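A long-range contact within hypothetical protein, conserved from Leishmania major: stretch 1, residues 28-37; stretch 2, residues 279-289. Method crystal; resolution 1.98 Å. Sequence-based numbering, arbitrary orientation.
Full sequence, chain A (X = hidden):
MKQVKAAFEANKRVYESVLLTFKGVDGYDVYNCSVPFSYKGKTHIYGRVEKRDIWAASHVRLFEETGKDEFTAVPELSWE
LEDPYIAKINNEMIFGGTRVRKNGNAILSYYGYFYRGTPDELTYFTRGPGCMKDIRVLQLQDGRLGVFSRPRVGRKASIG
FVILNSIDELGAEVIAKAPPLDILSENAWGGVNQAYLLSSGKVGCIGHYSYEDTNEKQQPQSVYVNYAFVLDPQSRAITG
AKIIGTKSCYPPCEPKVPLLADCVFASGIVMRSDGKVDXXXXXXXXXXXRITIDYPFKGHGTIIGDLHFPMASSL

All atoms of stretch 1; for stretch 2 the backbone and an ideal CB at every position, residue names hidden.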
# COMPACT_ATOMS: atom_id res chain seq x y z
N TYR A 28 18.03 -6.88 10.08
CA TYR A 28 16.81 -6.08 10.01
C TYR A 28 15.57 -6.86 9.58
O TYR A 28 15.63 -7.87 8.89
CB TYR A 28 16.98 -4.92 9.02
CG TYR A 28 17.91 -3.83 9.47
CD1 TYR A 28 19.28 -3.98 9.27
CD2 TYR A 28 17.43 -2.68 10.07
CE1 TYR A 28 20.13 -2.98 9.68
CE2 TYR A 28 18.29 -1.67 10.48
CZ TYR A 28 19.64 -1.84 10.28
OH TYR A 28 20.52 -0.85 10.67
N ASP A 29 14.43 -6.33 10.02
CA ASP A 29 13.14 -6.73 9.48
C ASP A 29 12.89 -5.85 8.24
O ASP A 29 13.40 -4.73 8.16
CB ASP A 29 12.00 -6.52 10.45
CG ASP A 29 11.86 -7.59 11.51
OD1 ASP A 29 12.43 -8.68 11.31
OD2 ASP A 29 11.19 -7.34 12.53
N VAL A 30 12.13 -6.38 7.32
CA VAL A 30 11.67 -5.67 6.13
C VAL A 30 10.17 -5.92 6.00
O VAL A 30 9.79 -7.09 6.00
CB VAL A 30 12.36 -6.14 4.84
CG1 VAL A 30 11.78 -5.34 3.68
CG2 VAL A 30 13.87 -5.98 4.93
N TYR A 31 9.37 -4.88 5.94
CA TYR A 31 7.92 -5.06 5.99
C TYR A 31 7.26 -3.81 5.40
O TYR A 31 8.02 -2.98 4.93
CB TYR A 31 7.44 -5.35 7.39
CG TYR A 31 7.64 -4.32 8.46
CD1 TYR A 31 8.87 -4.10 9.08
CD2 TYR A 31 6.56 -3.55 8.86
CE1 TYR A 31 8.96 -3.13 10.06
CE2 TYR A 31 6.65 -2.59 9.84
CZ TYR A 31 7.88 -2.38 10.44
OH TYR A 31 7.97 -1.41 11.41
N ASN A 32 5.95 -3.80 5.42
CA ASN A 32 5.09 -2.80 4.82
C ASN A 32 5.72 -2.19 3.57
O ASN A 32 6.01 -1.00 3.47
CB ASN A 32 4.75 -1.73 5.85
CG ASN A 32 3.94 -2.30 7.01
OD1 ASN A 32 3.53 -3.46 7.01
ND2 ASN A 32 3.71 -1.45 8.00
N CYS A 33 5.94 -3.05 2.59
CA CYS A 33 6.61 -2.66 1.35
C CYS A 33 5.68 -1.83 0.48
O CYS A 33 4.47 -1.77 0.72
CB CYS A 33 7.04 -3.92 0.62
SG CYS A 33 8.39 -4.81 1.47
N SER A 34 6.25 -1.21 -0.55
CA SER A 34 5.40 -0.69 -1.62
C SER A 34 4.82 -1.85 -2.42
O SER A 34 5.23 -3.01 -2.25
CB SER A 34 6.15 0.21 -2.59
OG SER A 34 7.21 -0.46 -3.20
N VAL A 35 3.90 -1.56 -3.33
CA VAL A 35 3.57 -2.65 -4.28
C VAL A 35 4.78 -2.92 -5.12
O VAL A 35 5.58 -2.00 -5.40
CB VAL A 35 2.36 -2.27 -5.14
CG1 VAL A 35 2.72 -1.08 -6.00
CG2 VAL A 35 1.96 -3.44 -6.00
N PRO A 36 5.08 -4.12 -5.59
CA PRO A 36 6.18 -4.21 -6.56
C PRO A 36 5.95 -3.39 -7.82
O PRO A 36 4.83 -3.01 -8.14
CB PRO A 36 6.19 -5.71 -6.91
CG PRO A 36 5.70 -6.32 -5.62
CD PRO A 36 4.52 -5.43 -5.27
N PHE A 37 7.03 -3.14 -8.57
CA PHE A 37 6.93 -2.34 -9.79
C PHE A 37 8.04 -2.83 -10.71
O PHE A 37 8.80 -3.68 -10.25
CB PHE A 37 7.07 -0.83 -9.57
CG PHE A 37 8.40 -0.40 -8.96
CD1 PHE A 37 8.63 -0.48 -7.59
CD2 PHE A 37 9.40 0.10 -9.75
CE1 PHE A 37 9.85 -0.08 -7.06
CE2 PHE A 37 10.62 0.51 -9.25
CZ PHE A 37 10.84 0.43 -7.88
N UNK A 279 -1.23 -10.64 -4.17
CA UNK A 279 -1.30 -9.71 -3.07
C UNK A 279 -0.02 -9.75 -2.22
O UNK A 279 0.33 -10.79 -1.65
CB UNK A 279 -2.53 -10.02 -2.21
N UNK A 280 0.64 -8.62 -2.15
CA UNK A 280 1.79 -8.31 -1.31
C UNK A 280 1.32 -7.54 -0.09
O UNK A 280 0.51 -6.61 -0.16
CB UNK A 280 2.84 -7.51 -2.08
N UNK A 281 1.85 -7.97 1.06
CA UNK A 281 1.43 -7.37 2.31
C UNK A 281 2.54 -7.38 3.35
O UNK A 281 3.35 -8.31 3.36
CB UNK A 281 0.20 -8.10 2.85
N UNK A 282 2.52 -6.34 4.19
CA UNK A 282 3.31 -6.41 5.42
C UNK A 282 2.62 -7.43 6.31
O UNK A 282 1.39 -7.51 6.31
CB UNK A 282 3.43 -5.05 6.11
N UNK A 283 3.41 -8.20 7.04
CA UNK A 283 2.94 -9.26 7.92
C UNK A 283 3.46 -9.07 9.34
O UNK A 283 4.67 -9.04 9.55
CB UNK A 283 3.37 -10.63 7.38
N UNK A 284 2.58 -8.92 10.33
CA UNK A 284 3.00 -8.79 11.73
C UNK A 284 3.94 -7.66 12.04
O UNK A 284 4.57 -7.67 13.11
CB UNK A 284 3.67 -10.09 12.18
N UNK A 285 4.07 -6.66 11.17
CA UNK A 285 5.01 -5.56 11.25
C UNK A 285 6.44 -6.08 11.33
O UNK A 285 7.33 -5.41 11.86
CB UNK A 285 4.69 -4.67 12.46
N UNK A 286 6.67 -7.27 10.78
CA UNK A 286 8.01 -7.85 10.76
C UNK A 286 8.46 -8.50 9.46
O UNK A 286 9.68 -8.63 9.23
CB UNK A 286 8.10 -8.90 11.87
N UNK A 287 7.53 -8.94 8.62
CA UNK A 287 7.84 -9.62 7.37
C UNK A 287 6.99 -9.04 6.22
O UNK A 287 6.08 -8.25 6.46
CB UNK A 287 7.60 -11.12 7.51
N UNK A 288 7.30 -9.45 5.00
CA UNK A 288 6.51 -9.13 3.81
C UNK A 288 6.01 -10.44 3.22
O UNK A 288 6.81 -11.34 3.00
CB UNK A 288 7.33 -8.34 2.79
N UNK A 289 4.70 -10.52 2.98
CA UNK A 289 4.17 -11.73 2.40
C UNK A 289 3.54 -11.51 1.04
O UNK A 289 3.22 -10.39 0.62
CB UNK A 289 3.14 -12.35 3.35

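Residues 279-283 and 287-289 form a hairpin that lies against residues 29-33 and P36. Position 279 has nothing of stretch 1 within 5.5 Å of its ideal CB, so stretch 1 sets no preference; the residue is L279.

At position 280 the CA-to-CB bond points toward stretch 1, and the ideal CB lies 4.2 Å from P36 CD. A proline ring nearby favours an apolar or aromatic side chain. The residue is Y280; P36 presents CG to the face of its ring, 3.5 Å from the centroid of the Y280 ring and 4° off the normal, a CH-pi contact.

Position 281 points away, leaving the choice open; S281 turns its hydroxyl to its own strand, S281 OG donating to the backbone O of 282 at 3.0 Å.

Position 282 is the most restrictive. Its CA-to-CB direction runs into the N32 side chain, and an ideal CB would stand 1.8 Å from N32 OD1, a clash. Glycine fits, and G282 lets N32 OD1 approach its CA to 3.4 Å.

Position 283 points away and is unconstrained by stretch 1; it is V283. At 284 the CB direction is again away, but phi of 57° by itself favours glycine, and G284 is found.

Position 285 also has positive phi (57°), which asparagine, aspartate or glycine tolerate best. Its CB points sideways, 3.9 Å from Y31 CE2, with the N32 amide nearby, so a short polar side chain suits. D285 reaches N32 through water: one water donates to both N32 OD1 and D285 OD1, and another links D285 OD2 to Y31 OH. The backbone contributes too, D285 O lying over a face of the Y31 ring, 3.3 Å from Y31 CE1.

At 286 the bond points away overall, yet the ideal CB is 3.5 Å from D29 OD2, so a small residue is comfortable. The residue is S286, and a water donates to both S286 O and D29 OD1.

Position 287 points away, so many side chains would do; H287 meets stretch 1 mainly through its backbone, with H287 CA 3.5 Å from V30 O, while H287 ND1 donates to S286 OG at 2.8 Å.

Position 288 points toward stretch 1, with its CB 3.9 Å from C33 SG and the C33 amide beyond. An acceptor on a longer side chain, glutamate or glutamine, could reach that amide. E288 does so: C33 N donates to E288 OE1 at 3.0 Å and 164°, the one direct hydrogen bond between the stretches.

Position 289 is out of reach; G289 pairs with S281 across the hairpin.

Stretch 2, residues 279-289: LYSGVGDSHEG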
# COMPACT_ATOMS: atom_id res chain seq x y z
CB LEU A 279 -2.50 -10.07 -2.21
CG LEU A 279 -2.77 -9.18 -0.99
CD1 LEU A 279 -2.96 -7.73 -1.42
CD2 LEU A 279 -4.00 -9.69 -0.26
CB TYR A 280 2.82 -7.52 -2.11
CG TYR A 280 3.44 -8.31 -3.24
CD1 TYR A 280 2.82 -8.53 -4.46
CD2 TYR A 280 4.70 -8.87 -3.04
CE1 TYR A 280 3.43 -9.27 -5.46
CE2 TYR A 280 5.31 -9.59 -4.03
CZ TYR A 280 4.68 -9.79 -5.24
OH TYR A 280 5.35 -10.54 -6.18
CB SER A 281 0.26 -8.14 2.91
OG SER A 281 -0.40 -7.40 3.93
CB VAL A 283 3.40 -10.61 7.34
CG1 VAL A 283 3.03 -11.73 8.30
CG2 VAL A 283 2.80 -10.85 5.96
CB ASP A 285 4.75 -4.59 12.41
CG ASP A 285 3.79 -3.48 12.03
OD1 ASP A 285 3.06 -3.59 11.02
OD2 ASP A 285 3.75 -2.45 12.74
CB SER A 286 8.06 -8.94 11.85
OG SER A 286 7.19 -10.02 11.57
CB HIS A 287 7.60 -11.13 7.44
CG HIS A 287 8.44 -11.92 8.39
ND1 HIS A 287 8.34 -11.76 9.77
CD2 HIS A 287 9.37 -12.89 8.23
CE1 HIS A 287 9.17 -12.58 10.40
NE2 HIS A 287 9.81 -13.29 9.49
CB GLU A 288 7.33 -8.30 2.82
CG GLU A 288 6.61 -7.67 1.65
CD GLU A 288 5.56 -6.63 1.93
OE1 GLU A 288 5.58 -6.00 3.01
OE2 GLU A 288 4.67 -6.40 1.05
O HOH W 1 10.05 -4.94 12.92
O HOH W 2 11.86 -10.13 8.91
O HOH W 3 6.38 -0.97 13.18
O HOH W 4 2.56 -5.51 8.80
O HOH W 5 1.18 -1.45 10.19
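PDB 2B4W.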